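Local coordinates for digeranylgeranylglycerophospholipid reductase (Sulfolobus acidocaldarius, PDB 3ATR), which reduces the double bonds of the geranylgeranyl chains of archaeal membrane lipid precursors, using FAD as cofactor, to give saturated archaeol lipids, at residues A[117-122]-A[140-145]; A[7-12]-A[28-33]; A[124-129]-A[165-170]. All coordinates share one frame; numbering follows the deposited sequence.

Contact 1: residues A[117-122]-A[140-145]; sequences IWDLTT and NRRTNE. With FDA (dihydroflavine-adenine dinucleotide), chain B.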
loop_
_atom_site.group_PDB
_atom_site.type_symbol
_atom_site.label_atom_id
_atom_site.label_comp_id
_atom_site.label_asym_id
_atom_site.label_seq_id
_atom_site.Cartn_x
_atom_site.Cartn_y
_atom_site.Cartn_z
ATOM N N ILE A 117 -13.832 11.676 16.987
ATOM C CA ILE A 117 -12.700 10.753 17.006
ATOM C C ILE A 117 -12.461 10.240 18.410
ATOM O O ILE A 117 -12.269 11.056 19.343
ATOM C CB ILE A 117 -11.416 11.436 16.464
ATOM C CG1 ILE A 117 -11.653 11.937 15.015
ATOM C CG2 ILE A 117 -10.236 10.493 16.555
ATOM C CD1 ILE A 117 -10.535 12.781 14.441
ATOM N N TRP A 118 -12.509 8.913 18.583
ATOM C CA TRP A 118 -12.127 8.312 19.875
ATOM C C TRP A 118 -10.845 7.507 19.736
ATOM O O TRP A 118 -10.842 6.484 19.046
ATOM C CB TRP A 118 -13.200 7.346 20.397
ATOM C CG TRP A 118 -14.554 7.968 20.566
ATOM C CD1 TRP A 118 -14.850 9.294 20.619
ATOM C CD2 TRP A 118 -15.773 7.272 20.789
ATOM N NE1 TRP A 118 -16.193 9.472 20.824
ATOM C CE2 TRP A 118 -16.791 8.241 20.898
ATOM C CE3 TRP A 118 -16.115 5.911 20.848
ATOM C CZ2 TRP A 118 -18.133 7.901 21.113
ATOM C CZ3 TRP A 118 -17.456 5.567 21.044
ATOM C CH2 TRP A 118 -18.443 6.562 21.171
ATOM N N ASP A 119 -9.804 7.946 20.434
ATOM C CA ASP A 119 -8.557 7.173 20.515
ATOM C C ASP A 119 -8.680 6.140 21.641
ATOM O O ASP A 119 -9.714 6.092 22.327
ATOM C CB ASP A 119 -7.364 8.110 20.730
ATOM C CG ASP A 119 -7.320 8.747 22.125
ATOM O OD1 ASP A 119 -8.370 8.875 22.820
ATOM O OD2 ASP A 119 -6.207 9.173 22.511
ATOM N N LEU A 120 -7.641 5.318 21.820
ATOM C CA LEU A 120 -7.632 4.213 22.788
ATOM C C LEU A 120 -8.921 3.395 22.731
ATOM O O LEU A 120 -9.427 2.933 23.787
ATOM C CB LEU A 120 -7.396 4.728 24.223
ATOM C CG LEU A 120 -5.965 5.219 24.529
ATOM C CD1 LEU A 120 -5.855 5.665 26.010
ATOM C CD2 LEU A 120 -4.951 4.127 24.259
ATOM N N THR A 121 -9.462 3.225 21.518
ATOM C CA THR A 121 -10.756 2.583 21.356
ATOM C C THR A 121 -10.637 1.490 20.279
ATOM O O THR A 121 -10.279 1.764 19.144
ATOM C CB THR A 121 -11.880 3.600 20.975
ATOM O OG1 THR A 121 -12.060 4.513 22.048
ATOM C CG2 THR A 121 -13.235 2.874 20.715
ATOM N N THR A 122 -10.926 0.252 20.657
ATOM C CA THR A 122 -10.823 -0.893 19.742
ATOM C C THR A 122 -12.192 -1.442 19.336
ATOM O O THR A 122 -13.027 -1.668 20.217
ATOM C CB THR A 122 -10.017 -2.031 20.435
ATOM O OG1 THR A 122 -8.729 -1.519 20.833
ATOM C CG2 THR A 122 -9.768 -3.153 19.472
ATOM N N ASN A 140 -13.734 1.235 24.780
ATOM C CA ASN A 140 -13.063 2.508 24.955
ATOM C C ASN A 140 -12.244 2.423 26.224
ATOM O O ASN A 140 -12.792 2.443 27.341
ATOM C CB ASN A 140 -14.070 3.681 24.992
ATOM C CG ASN A 140 -13.380 5.069 25.084
ATOM O OD1 ASN A 140 -12.251 5.203 25.554
ATOM N ND2 ASN A 140 -14.067 6.095 24.593
ATOM N N ARG A 141 -10.930 2.304 26.055
ATOM C CA ARG A 141 -10.035 2.219 27.228
ATOM C C ARG A 141 -9.979 3.475 28.149
ATOM O O ARG A 141 -9.825 3.330 29.378
ATOM C CB ARG A 141 -8.639 1.711 26.820
ATOM C CG ARG A 141 -7.831 1.333 28.053
ATOM C CD ARG A 141 -6.835 0.212 27.798
ATOM N NE ARG A 141 -5.751 0.483 26.853
ATOM C CZ ARG A 141 -4.825 1.449 26.940
ATOM N NH1 ARG A 141 -3.882 1.492 26.007
ATOM N NH2 ARG A 141 -4.831 2.373 27.916
ATOM N N ARG A 142 -10.171 4.683 27.600
ATOM C CA ARG A 142 -10.274 5.912 28.436
ATOM C C ARG A 142 -11.459 5.902 29.403
ATOM O O ARG A 142 -11.358 6.376 30.536
ATOM C CB ARG A 142 -10.362 7.188 27.588
ATOM C CG ARG A 142 -9.028 7.670 27.149
ATOM C CD ARG A 142 -9.064 9.034 26.483
ATOM N NE ARG A 142 -7.877 9.168 25.631
ATOM C CZ ARG A 142 -6.624 9.272 26.066
ATOM N NH1 ARG A 142 -6.335 9.278 27.382
ATOM N NH2 ARG A 142 -5.640 9.374 25.177
ATOM N N THR A 143 -12.590 5.370 28.964
ATOM C CA THR A 143 -13.759 5.318 29.831
ATOM C C THR A 143 -14.037 3.925 30.447
ATOM O O THR A 143 -14.962 3.790 31.260
ATOM C CB THR A 143 -14.995 5.802 29.067
ATOM O OG1 THR A 143 -15.147 5.007 27.895
ATOM C CG2 THR A 143 -14.854 7.266 28.643
ATOM N N ASN A 144 -13.245 2.909 30.080
ATOM C CA ASN A 144 -13.528 1.491 30.415
ATOM C C ASN A 144 -14.955 1.093 30.123
ATOM O O ASN A 144 -15.616 0.412 30.931
ATOM C CB ASN A 144 -13.202 1.176 31.874
ATOM C CG ASN A 144 -11.761 1.351 32.159
ATOM O OD1 ASN A 144 -10.965 0.424 31.995
ATOM N ND2 ASN A 144 -11.385 2.566 32.520
ATOM N N GLU A 145 -15.435 1.574 28.988
ATOM C CA GLU A 145 -16.794 1.348 28.540
ATOM C C GLU A 145 -16.748 0.446 27.323
ATOM O O GLU A 145 -15.989 0.692 26.384
ATOM C CB GLU A 145 -17.448 2.651 28.077
ATOM C CG GLU A 145 -18.078 3.503 29.147
ATOM C CD GLU A 145 -19.116 4.430 28.553
ATOM O OE1 GLU A 145 -18.743 5.332 27.768
ATOM O OE2 GLU A 145 -20.312 4.240 28.857
HETATM P PA FDA B . -2.187 1.639 9.309
HETATM O O1A FDA B . -1.610 0.331 9.774
HETATM O O2A FDA B . -1.270 2.833 9.232
HETATM O O5B FDA B . -3.317 2.131 10.302
HETATM C C5B FDA B . -4.316 1.173 10.807
HETATM C C4B FDA B . -4.840 1.699 12.141
HETATM O O4B FDA B . -5.898 0.857 12.606
HETATM C C3B FDA B . -3.772 1.703 13.236
HETATM O O3B FDA B . -3.545 3.057 13.675
HETATM C C2B FDA B . -4.339 0.780 14.304
HETATM O O2B FDA B . -4.144 1.216 15.645
HETATM C C1B FDA B . -5.834 0.779 14.039
HETATM N N9A FDA B . -6.546 -0.473 14.356
HETATM C C8A FDA B . -6.292 -1.716 13.862
HETATM N N7A FDA B . -7.269 -2.560 14.304
HETATM C C5A FDA B . -8.165 -1.795 15.012
HETATM C C6A FDA B . -9.341 -2.080 15.689
HETATM N N6A FDA B . -9.827 -3.359 15.739
HETATM N N1A FDA B . -9.982 -1.056 16.335
HETATM C C2A FDA B . -9.521 0.231 16.321
HETATM N N3A FDA B . -8.365 0.519 15.647
HETATM C C4A FDA B . -7.694 -0.487 15.029
HETATM N N1 FDA B . 4.341 3.063 2.132
HETATM C C2 FDA B . 4.725 4.260 1.671
HETATM O O2 FDA B . 3.837 4.935 1.119
HETATM N N3 FDA B . 6.023 4.719 1.786
HETATM C C4 FDA B . 6.990 4.000 2.389
HETATM O O4 FDA B . 8.147 4.431 2.484
HETATM C C4X FDA B . 6.670 2.666 2.898
HETATM N N5 FDA B . 7.606 1.872 3.483
HETATM C C5X FDA B . 7.137 0.906 4.326
HETATM C C6 FDA B . 8.063 0.318 5.199
HETATM C C7 FDA B . 7.638 -0.659 6.116
HETATM C C7M FDA B . 8.663 -1.231 7.114
HETATM C C8 FDA B . 6.322 -1.054 6.096
HETATM C C8M FDA B . 5.805 -2.097 7.096
HETATM C C9 FDA B . 5.356 -0.491 5.205
HETATM C C9A FDA B . 5.777 0.523 4.301
HETATM N N10 FDA B . 4.850 1.106 3.363
HETATM C C10 FDA B . 5.249 2.277 2.763
HETATM C "C1'" FDA B . 3.398 0.842 3.520
HETATM C "C2'" FDA B . 2.617 1.877 4.366
HETATM O "O2'" FDA B . 3.267 2.087 5.621
HETATM C "C3'" FDA B . 1.200 1.349 4.613
HETATM O "O3'" FDA B . 0.728 0.810 3.362
HETATM C "C4'" FDA B . 0.203 2.407 5.067
HETATM O "O4'" FDA B . 0.748 3.115 6.192
HETATM C "C5'" FDA B . -1.073 1.679 5.522
HETATM O "O5'" FDA B . -2.022 2.675 5.961
HETATM P P FDA B . -3.352 2.173 6.680
HETATM O O1P FDA B . -4.095 3.414 7.164
HETATM O O2P FDA B . -4.019 1.203 5.740
HETATM O O3P FDA B . -2.869 1.226 7.921
HETATM O O HOH W 1 -11.386 8.000 23.743
#

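Contact 2: residues A[7-12]-A[28-33]; sequences YDVLII and RGLKIL. With FDA (dihydroflavine-adenine dinucleotide), chain B.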
loop_
_atom_site.group_PDB
_atom_site.type_symbol
_atom_site.label_atom_id
_atom_site.label_comp_id
_atom_site.label_asym_id
_atom_site.label_seq_id
_atom_site.Cartn_x
_atom_site.Cartn_y
_atom_site.Cartn_z
ATOM N N TYR A 7 -24.529 6.155 14.466
ATOM C CA TYR A 7 -23.796 7.041 13.606
ATOM C C TYR A 7 -24.125 6.709 12.160
ATOM O O TYR A 7 -24.601 5.605 11.870
ATOM C CB TYR A 7 -22.278 6.847 13.845
ATOM C CG TYR A 7 -21.816 7.563 15.061
ATOM C CD1 TYR A 7 -21.244 8.842 14.986
ATOM C CD2 TYR A 7 -21.971 6.964 16.321
ATOM C CE1 TYR A 7 -20.837 9.508 16.148
ATOM C CE2 TYR A 7 -21.574 7.625 17.489
ATOM C CZ TYR A 7 -21.017 8.877 17.389
ATOM O OH TYR A 7 -20.635 9.452 18.569
ATOM N N ASP A 8 -23.868 7.630 11.239
ATOM C CA ASP A 8 -24.071 7.291 9.839
ATOM C C ASP A 8 -22.921 6.374 9.371
ATOM O O ASP A 8 -23.139 5.402 8.660
ATOM C CB ASP A 8 -24.119 8.543 8.978
ATOM C CG ASP A 8 -25.353 9.417 9.277
ATOM O OD1 ASP A 8 -26.443 8.842 9.497
ATOM O OD2 ASP A 8 -25.225 10.671 9.278
ATOM N N VAL A 9 -21.707 6.717 9.754
ATOM C CA VAL A 9 -20.489 5.982 9.325
ATOM C C VAL A 9 -19.574 5.791 10.549
ATOM O O VAL A 9 -19.355 6.754 11.320
ATOM C CB VAL A 9 -19.699 6.790 8.268
ATOM C CG1 VAL A 9 -18.440 5.975 7.788
ATOM C CG2 VAL A 9 -20.618 7.144 7.056
ATOM N N LEU A 10 -19.024 4.572 10.670
ATOM C CA LEU A 10 -18.027 4.218 11.661
ATOM C C LEU A 10 -16.742 3.890 10.896
ATOM O O LEU A 10 -16.730 3.003 10.069
ATOM C CB LEU A 10 -18.530 3.027 12.483
ATOM C CG LEU A 10 -17.429 2.408 13.359
ATOM C CD1 LEU A 10 -16.901 3.471 14.386
ATOM C CD2 LEU A 10 -17.846 1.049 14.017
ATOM N N ILE A 11 -15.670 4.621 11.189
ATOM C CA ILE A 11 -14.404 4.357 10.541
ATOM C C ILE A 11 -13.531 3.678 11.569
ATOM O O ILE A 11 -13.342 4.231 12.652
ATOM C CB ILE A 11 -13.706 5.645 10.048
ATOM C CG1 ILE A 11 -14.638 6.417 9.081
ATOM C CG2 ILE A 11 -12.335 5.276 9.318
ATOM C CD1 ILE A 11 -14.103 7.819 8.717
ATOM N N ILE A 12 -13.038 2.490 11.238
ATOM C CA ILE A 12 -12.251 1.721 12.240
ATOM C C ILE A 12 -10.788 1.765 11.768
ATOM O O ILE A 12 -10.406 1.128 10.770
ATOM C CB ILE A 12 -12.712 0.281 12.366
ATOM C CG1 ILE A 12 -14.232 0.216 12.522
ATOM C CG2 ILE A 12 -11.870 -0.474 13.479
ATOM C CD1 ILE A 12 -14.824 -1.194 12.601
ATOM N N ARG A 28 -20.139 17.049 4.935
ATOM C CA ARG A 28 -20.957 16.588 3.807
ATOM C C ARG A 28 -22.291 16.084 4.316
ATOM O O ARG A 28 -23.019 15.359 3.612
ATOM C CB ARG A 28 -20.227 15.486 3.026
ATOM C CG ARG A 28 -19.273 16.059 1.996
ATOM C CD ARG A 28 -18.139 15.089 1.644
ATOM N NE ARG A 28 -17.497 15.596 0.427
ATOM C CZ ARG A 28 -16.487 16.474 0.391
ATOM N NH1 ARG A 28 -16.031 16.898 -0.783
ATOM N NH2 ARG A 28 -15.911 16.909 1.507
ATOM N N GLY A 29 -22.610 16.469 5.542
ATOM C CA GLY A 29 -23.914 16.201 6.108
ATOM C C GLY A 29 -24.055 14.935 6.926
ATOM O O GLY A 29 -25.144 14.607 7.367
ATOM N N LEU A 30 -22.971 14.190 7.106
ATOM C CA LEU A 30 -23.087 12.892 7.789
ATOM C C LEU A 30 -22.494 12.924 9.203
ATOM O O LEU A 30 -21.576 13.719 9.489
ATOM C CB LEU A 30 -22.344 11.825 6.980
ATOM C CG LEU A 30 -22.778 11.654 5.534
ATOM C CD1 LEU A 30 -21.902 10.588 4.807
ATOM C CD2 LEU A 30 -24.227 11.328 5.456
ATOM N N LYS A 31 -22.970 12.025 10.062
ATOM C CA LYS A 31 -22.513 11.918 11.459
ATOM C C LYS A 31 -21.493 10.766 11.479
ATOM O O LYS A 31 -21.865 9.572 11.356
ATOM C CB LYS A 31 -23.697 11.573 12.364
ATOM C CG LYS A 31 -23.365 11.406 13.864
ATOM C CD LYS A 31 -24.575 11.017 14.703
ATOM C CE LYS A 31 -24.140 10.784 16.153
ATOM N NZ LYS A 31 -25.358 10.367 16.912
ATOM N N ILE A 32 -20.235 11.122 11.664
ATOM C CA ILE A 32 -19.132 10.173 11.460
ATOM C C ILE A 32 -18.353 9.991 12.770
ATOM O O ILE A 32 -18.100 10.980 13.493
ATOM C CB ILE A 32 -18.175 10.672 10.369
ATOM C CG1 ILE A 32 -18.887 10.871 9.017
ATOM C CG2 ILE A 32 -17.006 9.639 10.159
ATOM C CD1 ILE A 32 -18.211 11.993 8.200
ATOM N N LEU A 33 -18.050 8.730 13.081
ATOM C CA LEU A 33 -17.205 8.407 14.214
ATOM C C LEU A 33 -16.004 7.635 13.668
ATOM O O LEU A 33 -16.173 6.701 12.900
ATOM C CB LEU A 33 -17.955 7.535 15.221
ATOM C CG LEU A 33 -17.072 6.930 16.333
ATOM C CD1 LEU A 33 -16.536 8.072 17.204
ATOM C CD2 LEU A 33 -17.864 5.966 17.199
HETATM P PA FDA B . -2.187 1.639 9.309
HETATM O O1A FDA B . -1.610 0.331 9.774
HETATM O O2A FDA B . -1.270 2.833 9.232
HETATM O O5B FDA B . -3.317 2.131 10.302
HETATM C C5B FDA B . -4.316 1.173 10.807
HETATM C C4B FDA B . -4.840 1.699 12.141
HETATM O O4B FDA B . -5.898 0.857 12.606
HETATM C C3B FDA B . -3.772 1.703 13.236
HETATM O O3B FDA B . -3.545 3.057 13.675
HETATM C C2B FDA B . -4.339 0.780 14.304
HETATM O O2B FDA B . -4.144 1.216 15.645
HETATM C C1B FDA B . -5.834 0.779 14.039
HETATM N N9A FDA B . -6.546 -0.473 14.356
HETATM C C8A FDA B . -6.292 -1.716 13.862
HETATM N N7A FDA B . -7.269 -2.560 14.304
HETATM C C5A FDA B . -8.165 -1.795 15.012
HETATM C C6A FDA B . -9.341 -2.080 15.689
HETATM N N6A FDA B . -9.827 -3.359 15.739
HETATM N N1A FDA B . -9.982 -1.056 16.335
HETATM C C2A FDA B . -9.521 0.231 16.321
HETATM N N3A FDA B . -8.365 0.519 15.647
HETATM C C4A FDA B . -7.694 -0.487 15.029
HETATM N N1 FDA B . 4.341 3.063 2.132
HETATM C C2 FDA B . 4.725 4.260 1.671
HETATM O O2 FDA B . 3.837 4.935 1.119
HETATM N N3 FDA B . 6.023 4.719 1.786
HETATM C C4 FDA B . 6.990 4.000 2.389
HETATM O O4 FDA B . 8.147 4.431 2.484
HETATM C C4X FDA B . 6.670 2.666 2.898
HETATM N N5 FDA B . 7.606 1.872 3.483
HETATM C C5X FDA B . 7.137 0.906 4.326
HETATM C C6 FDA B . 8.063 0.318 5.199
HETATM C C7 FDA B . 7.638 -0.659 6.116
HETATM C C7M FDA B . 8.663 -1.231 7.114
HETATM C C8 FDA B . 6.322 -1.054 6.096
HETATM C C8M FDA B . 5.805 -2.097 7.096
HETATM C C9 FDA B . 5.356 -0.491 5.205
HETATM C C9A FDA B . 5.777 0.523 4.301
HETATM N N10 FDA B . 4.850 1.106 3.363
HETATM C C10 FDA B . 5.249 2.277 2.763
HETATM C "C1'" FDA B . 3.398 0.842 3.520
HETATM C "C2'" FDA B . 2.617 1.877 4.366
HETATM O "O2'" FDA B . 3.267 2.087 5.621
HETATM C "C3'" FDA B . 1.200 1.349 4.613
HETATM O "O3'" FDA B . 0.728 0.810 3.362
HETATM C "C4'" FDA B . 0.203 2.407 5.067
HETATM O "O4'" FDA B . 0.748 3.115 6.192
HETATM C "C5'" FDA B . -1.073 1.679 5.522
HETATM O "O5'" FDA B . -2.022 2.675 5.961
HETATM P P FDA B . -3.352 2.173 6.680
HETATM O O1P FDA B . -4.095 3.414 7.164
HETATM O O2P FDA B . -4.019 1.203 5.740
HETATM O O3P FDA B . -2.869 1.226 7.921
#

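Contact 3: residues A[124-129]-A[165-170]; sequences MKPIFE and RSKLPP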
loop_
_atom_site.group_PDB
_atom_site.type_symbol
_atom_site.label_atom_id
_atom_site.label_comp_id
_atom_site.label_asym_id
_atom_site.label_seq_id
_atom_site.Cartn_x
_atom_site.Cartn_y
_atom_site.Cartn_z
ATOM N N MET A 124 -14.120 -4.466 18.640
ATOM C CA MET A 124 -13.838 -5.821 19.096
ATOM C C MET A 124 -14.593 -6.896 18.326
ATOM O O MET A 124 -14.135 -8.074 18.254
ATOM C CB MET A 124 -14.220 -5.976 20.560
ATOM C CG MET A 124 -13.512 -4.990 21.469
ATOM S SD MET A 124 -11.806 -5.464 21.534
ATOM C CE MET A 124 -11.905 -6.962 22.564
ATOM N N LYS A 125 -15.777 -6.535 17.863
ATOM C CA LYS A 125 -16.710 -7.515 17.298
ATOM C C LYS A 125 -17.616 -6.774 16.322
ATOM O O LYS A 125 -18.215 -5.756 16.675
ATOM C CB LYS A 125 -17.564 -8.163 18.403
ATOM C CG LYS A 125 -18.665 -9.122 17.855
ATOM C CD LYS A 125 -19.697 -9.511 18.898
ATOM C CE LYS A 125 -21.133 -9.509 18.336
ATOM N NZ LYS A 125 -22.157 -9.558 19.461
ATOM N N PRO A 126 -17.781 -7.311 15.114
ATOM C CA PRO A 126 -18.767 -6.722 14.211
ATOM C C PRO A 126 -20.214 -6.942 14.658
ATOM O O PRO A 126 -20.561 -7.962 15.277
ATOM C CB PRO A 126 -18.554 -7.507 12.894
ATOM C CG PRO A 126 -17.166 -8.087 13.024
ATOM C CD PRO A 126 -17.047 -8.417 14.489
ATOM N N ILE A 127 -21.069 -5.982 14.359
ATOM C CA ILE A 127 -22.489 -6.218 14.466
ATOM C C ILE A 127 -22.887 -6.651 13.079
ATOM O O ILE A 127 -22.791 -5.862 12.137
ATOM C CB ILE A 127 -23.250 -4.955 14.842
ATOM C CG1 ILE A 127 -22.743 -4.414 16.177
ATOM C CG2 ILE A 127 -24.770 -5.217 14.885
ATOM C CD1 ILE A 127 -23.380 -3.127 16.544
ATOM N N PHE A 128 -23.286 -7.915 12.960
ATOM C CA PHE A 128 -23.660 -8.455 11.673
ATOM C C PHE A 128 -25.062 -9.047 11.854
ATOM O O PHE A 128 -25.268 -10.022 12.589
ATOM C CB PHE A 128 -22.644 -9.491 11.173
ATOM C CG PHE A 128 -22.924 -9.976 9.779
ATOM C CD1 PHE A 128 -22.495 -9.247 8.673
ATOM C CD2 PHE A 128 -23.676 -11.157 9.588
ATOM C CE1 PHE A 128 -22.795 -9.671 7.371
ATOM C CE2 PHE A 128 -23.955 -11.601 8.299
ATOM C CZ PHE A 128 -23.518 -10.870 7.206
ATOM N N GLU A 129 -26.028 -8.420 11.217
ATOM C CA GLU A 129 -27.435 -8.812 11.435
ATOM C C GLU A 129 -28.171 -8.679 10.129
ATOM O O GLU A 129 -27.897 -7.782 9.357
ATOM C CB GLU A 129 -28.104 -7.902 12.469
ATOM C CG GLU A 129 -27.477 -7.881 13.878
ATOM C CD GLU A 129 -27.577 -9.206 14.648
ATOM O OE1 GLU A 129 -28.516 -10.014 14.406
ATOM O OE2 GLU A 129 -26.711 -9.436 15.529
ATOM N N ARG A 165 -12.689 -7.065 9.719
ATOM C CA ARG A 165 -13.279 -7.849 8.648
ATOM C C ARG A 165 -12.977 -9.349 8.785
ATOM O O ARG A 165 -13.802 -10.157 8.369
ATOM C CB ARG A 165 -12.933 -7.332 7.236
ATOM C CG ARG A 165 -11.441 -7.530 6.845
ATOM C CD ARG A 165 -11.206 -6.810 5.486
ATOM N NE ARG A 165 -9.865 -7.100 4.951
ATOM C CZ ARG A 165 -9.547 -8.208 4.283
ATOM N NH1 ARG A 165 -10.452 -9.175 4.074
ATOM N NH2 ARG A 165 -8.284 -8.372 3.843
ATOM N N SER A 166 -11.832 -9.716 9.365
ATOM C CA SER A 166 -11.516 -11.141 9.579
ATOM C C SER A 166 -12.476 -11.823 10.589
ATOM O O SER A 166 -12.466 -13.029 10.673
ATOM C CB SER A 166 -10.067 -11.285 10.025
ATOM O OG SER A 166 -9.887 -10.647 11.282
ATOM N N LYS A 167 -13.291 -11.046 11.309
ATOM C CA LYS A 167 -14.253 -11.604 12.313
ATOM C C LYS A 167 -15.635 -11.765 11.695
ATOM O O LYS A 167 -16.598 -12.201 12.350
ATOM C CB LYS A 167 -14.344 -10.725 13.567
ATOM C CG LYS A 167 -13.019 -10.571 14.262
ATOM C CD LYS A 167 -13.103 -9.797 15.581
ATOM C CE LYS A 167 -11.696 -9.822 16.234
ATOM N NZ LYS A 167 -11.576 -9.084 17.543
ATOM N N LEU A 168 -15.741 -11.423 10.421
ATOM C CA LEU A 168 -17.012 -11.555 9.727
ATOM C C LEU A 168 -17.207 -12.961 9.183
ATOM O O LEU A 168 -16.230 -13.718 9.068
ATOM C CB LEU A 168 -17.124 -10.506 8.590
ATOM C CG LEU A 168 -17.334 -9.066 9.078
ATOM C CD1 LEU A 168 -17.212 -8.119 7.885
ATOM C CD2 LEU A 168 -18.700 -8.907 9.733
ATOM N N PRO A 169 -18.476 -13.327 8.870
ATOM C CA PRO A 169 -18.760 -14.652 8.337
ATOM C C PRO A 169 -17.892 -14.960 7.122
ATOM O O PRO A 169 -17.793 -14.139 6.200
ATOM C CB PRO A 169 -20.239 -14.590 8.000
ATOM C CG PRO A 169 -20.801 -13.538 8.932
ATOM C CD PRO A 169 -19.702 -12.532 9.057
ATOM N N PRO A 170 -17.237 -16.125 7.139
ATOM C CA PRO A 170 -16.168 -16.398 6.180
ATOM C C PRO A 170 -16.682 -16.585 4.750
ATOM O O PRO A 170 -15.875 -16.586 3.838
ATOM C CB PRO A 170 -15.512 -17.685 6.739
ATOM C CG PRO A 170 -16.614 -18.342 7.546
ATOM C CD PRO A 170 -17.327 -17.171 8.180
#

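Contact 1: residues A[117-122]-A[140-145]
D119 and R142 form a salt bridge. R142 comes side-on and grips the carboxylate with two nitrogens, one to each oxygen. R142 NE donates to D119 OD1 at 2.9 Å, and R142 NH2 to D119 OD2 at 2.7 Å. Both bonds are nearly straight and reach the oxygens on their syn sides. The two flat groups are 26° from coplanar. D119 OD2 has a second donor, the backbone N of W40. With an alanine here in place of D119, the R142 guanidinium would probably lose its mate and be free to turn, and the W40 amide would lose this acceptor.

One backbone bond crosses the contact, from N of R141 to O of L120 at 2.8 Å. Within 117-122, T121 OG1 donates to O of D119. OG1 of T121 lies opposite the carbonyl carbon and beside the backbone N (chi1 -64°), 3.4 Å from CG of N140.

The apolar part centres on L120. Its CD1 sits over the middle of one face of the R142 guanidinium, 3.7 Å from CZ of R142. Its CD2 lies over a face of the R141 guanidinium.

T121 and N140 are an antiparallel, non-hydrogen-bonded pair. N144 and E145 both face N140, which makes a G1 beta bulge in the hairpin of strands 132-140 and 145-150. O of T121 lies 3.3 Å from C2A of the FAD adenine, and this edge borders the adenine site.

Contact 2: residues A[7-12]-A[28-33]
Y7 has its ring held between K31 and L33. K31 CE lies over one face, 3.5 Å from CE1 of Y7. L33 CB covers the opposite face, 3.5 Å from CD1 of Y7. K31 is extended, with CG anti to its backbone N (chi1 179°), and this carries the chain across the ring. Its NZ stands 4.5 Å from the ring centroid, almost on the normal, as a cation-pi contact. NZ also bonds to O of K6, and the Y7 hydroxyl bonds to E116.

D8 is tied to K31 in both directions. Its backbone N donates to O of K31. Its OD2 accepts from N of K31 at 2.7 Å, on the anti side and 26° out of the carboxylate plane.

V9 pairs in parallel with I32, and L10 with L33. The N of V9 also donates to O of K31, at 3.3 Å, so that carbonyl has two donors. The O of V9 accepts from N of L33. The strands 9-12 and 32-35 are joined through helix 16-25. This is the first beta-alpha-beta unit of the Rossmann-type fold that binds FAD.

L10 and L33 lie side by side and point the same way, with CD1 of L10 3.9 Å from CD2 of L33. I11 donates its N to O of L33 at 2.7 Å. Its CD1 packs on CG2 of I32 at 3.7 Å, on the side where A22 and L25 of helix 16-25 cover the sheet. I12 turns away from 28-33, and its CG2 touches the FAD adenine at N1A.

Contact 3: residues A[124-129]-A[165-170]
CD2 of L168 packs tightly on P126. It lies 3.5 Å from CB of P126, closer than carbons usually pack. The same methyl is 3.7 Å from CG of P126 and 4.0 Å from CD1 of F128. One leucine branch therefore sits against both the proline ring and the phenylalanine ring. In F128, CG lies opposite the backbone N (chi1 -174°), which swings the ring over to P169. CG of P169 stands over one face of that ring, toward the rim, as a CH-pi contact. It lies 4.0 Å from the ring centroid and 22° off the normal.

K167 supplies the polar link. Its NZ donates to the backbone O of M124 at 2.8 Å, tilted 35° from the carbonyl plane. Past CG the chain is fully extended, and it spans the gap from the loop to the strand. Its CB packs on CD of P126 at 3.7 Å, so K167 touches 124-129 at its base and at its end.

The contact joins an edge strand of a mixed four-stranded sheet to the loop after strand 153-156 of the mostly parallel sheet that binds FAD. At M124 and K125 the edge strand carries a classic beta bulge, with both residues facing V137. The chain turns a corner at K125. P126 and F128 then direct their side chains toward 165-170.

On the loop side, residues 165-167 form a short 3-10 turn, and N of L168 bonds to O of R165. R165 anchors that turn. Its N bonds to E156, its NH1 to the carbonyls of I174 and E176, and its NE to S290. V133 touches both F128 and L168.

How the contacts relate
Contact 2 is the most buried of the three, while contacts 1 and 3 are only partly buried. Contact 2 pairs two inner strands of the FAD-binding sheet through backbone bonds and aliphatic side chains, with an aromatic ring and an aspartate at one end. Contact 1 lies where the edge strand 116-118 of that sheet passes into strand 121-129 of the four-stranded sheet, and relies on a charged pair. W118 bridges the two, packing on L33 and Y7. Contacts 1 and 3 share strand 121-129, on which their segments adjoin. Contact 3 has no cross-strand pairing and relies on proline, leucine and aromatic packing with one lysine bond. Contacts 1 and 2 both touch the bound flavin dinucleotide.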